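Local coordinates for protein probable amidase (Thermus thermophilus, PDB 2DC0) that is a probable amidase, built round a large mixed beta-sheet flanked by helices, at residues 250-255 and 401-406. Numbering follows the deposited sequence.
Sequences GVEVRK and AKVEGM
Val403 turns both of its methyl groups to the first turn of helix 251-263, where the aliphatic root of Glu252 and one branch of Val253 receive them. CG1 of Val403 makes the closest approach, lying 3.7 Å from CB of Glu252 and 4.2 Å from its CG, while CG2 of Val403 sits 4.1 Å from the same CB. Glu252 thus meets the valine with the base of its side chain, the two groups slanting across one another. Its chain then bends at chi2 (-49°) and carries the carboxylate along its own helix, where OE1 forms a long salt bridge, 3.6 Å, to NZ of Lys255, three residues further along the helix. On the neighbouring side, CG2 of Val253 reaches CG2 of Val403 at 4.4 Å, a looser apolar contact. The valine ends strand 395-403 and opens the type I' turn of a beta-hairpin, whose returning strand, 406-413, lies beside it in the large mixed sheet; here the hairpin end packs against the start of a helix for which Gly250 is the N-cap. Val408 of the returning strand touches both Val253 and Val403, and Pro359 also rests on Val403. Val253 and Val403 are buried, whereas Glu252 is exposed, with no hydrogen bond linking the two segments. Across the two-residue turn, Val403 N donates to Met406 O at 2.8 Å.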
# COMPACT_ATOMS: atom_id res chain seq x y z
N GLY A 250 28.52 3.06 -5.69
CA GLY A 250 29.89 2.95 -6.13
C GLY A 250 30.61 4.08 -5.42
O GLY A 250 30.00 5.09 -5.09
N VAL A 251 31.91 3.92 -5.17
CA VAL A 251 32.70 4.95 -4.48
C VAL A 251 32.53 6.38 -5.00
O VAL A 251 32.40 7.31 -4.19
CB VAL A 251 34.22 4.60 -4.53
CG1 VAL A 251 35.03 5.73 -3.91
CG2 VAL A 251 34.47 3.30 -3.75
N GLU A 252 32.52 6.57 -6.32
CA GLU A 252 32.39 7.91 -6.89
C GLU A 252 31.01 8.53 -6.73
O GLU A 252 30.90 9.74 -6.52
CB GLU A 252 32.77 7.90 -8.38
CG GLU A 252 34.24 7.57 -8.68
CD GLU A 252 35.22 8.38 -7.83
OE1 GLU A 252 35.11 9.63 -7.80
OE2 GLU A 252 36.11 7.77 -7.21
N VAL A 253 29.95 7.73 -6.84
CA VAL A 253 28.60 8.25 -6.68
C VAL A 253 28.41 8.55 -5.20
O VAL A 253 27.73 9.52 -4.83
CB VAL A 253 27.55 7.24 -7.19
CG1 VAL A 253 26.15 7.64 -6.75
CG2 VAL A 253 27.61 7.19 -8.72
N ARG A 254 29.02 7.74 -4.35
CA ARG A 254 28.94 7.95 -2.91
C ARG A 254 29.50 9.33 -2.60
O ARG A 254 28.94 10.08 -1.81
CB ARG A 254 29.78 6.90 -2.18
CG ARG A 254 29.80 7.09 -0.68
CD ARG A 254 28.96 6.02 -0.03
NE ARG A 254 27.81 6.56 0.65
CZ ARG A 254 26.82 5.81 1.13
NH1 ARG A 254 26.87 4.49 0.98
NH2 ARG A 254 25.81 6.38 1.76
N LYS A 255 30.63 9.66 -3.23
CA LYS A 255 31.27 10.95 -3.02
C LYS A 255 30.40 12.10 -3.53
O LYS A 255 30.27 13.13 -2.86
CB LYS A 255 32.65 10.97 -3.69
CG LYS A 255 33.63 10.01 -3.02
CD LYS A 255 34.86 9.72 -3.89
CE LYS A 255 35.71 10.95 -4.13
NZ LYS A 255 36.93 10.59 -4.90
N ALA A 401 24.79 14.94 -10.78
CA ALA A 401 26.24 14.81 -10.81
C ALA A 401 26.77 14.17 -12.10
O ALA A 401 26.00 13.74 -12.96
CB ALA A 401 26.71 14.00 -9.60
N LYS A 402 28.09 14.11 -12.20
CA LYS A 402 28.79 13.54 -13.36
C LYS A 402 29.93 12.65 -12.86
O LYS A 402 30.69 13.05 -11.98
CB LYS A 402 29.40 14.64 -14.23
CG LYS A 402 28.42 15.63 -14.83
CD LYS A 402 27.69 15.04 -16.03
CE LYS A 402 26.90 16.12 -16.76
NZ LYS A 402 26.14 15.58 -17.93
N VAL A 403 30.06 11.46 -13.44
CA VAL A 403 31.12 10.53 -13.09
C VAL A 403 31.60 9.94 -14.41
O VAL A 403 30.80 9.46 -15.22
CB VAL A 403 30.61 9.41 -12.14
CG1 VAL A 403 31.70 8.38 -11.89
CG2 VAL A 403 30.17 10.02 -10.81
N GLU A 404 32.91 9.98 -14.64
CA GLU A 404 33.49 9.48 -15.88
C GLU A 404 32.96 10.27 -17.09
O GLU A 404 32.79 9.72 -18.18
CB GLU A 404 33.18 7.98 -16.04
CG GLU A 404 34.03 7.09 -15.13
CD GLU A 404 33.58 5.63 -15.13
OE1 GLU A 404 33.03 5.17 -16.15
OE2 GLU A 404 33.80 4.95 -14.11
N GLY A 405 32.54 11.53 -16.71
CA GLY A 405 31.95 12.41 -17.71
C GLY A 405 30.54 11.99 -18.08
O GLY A 405 29.95 12.49 -19.04
N MSE A 406 29.99 10.89 -17.14
CA MSE A 406 28.63 10.43 -17.48
C MSE A 406 27.63 10.97 -16.47
O MSE A 406 27.97 11.23 -15.32
CB MSE A 406 28.60 8.90 -17.48
CG MSE A 406 29.48 8.29 -18.55
SE MSE A 406 28.84 8.72 -20.33
CE MSE A 406 27.30 7.53 -20.34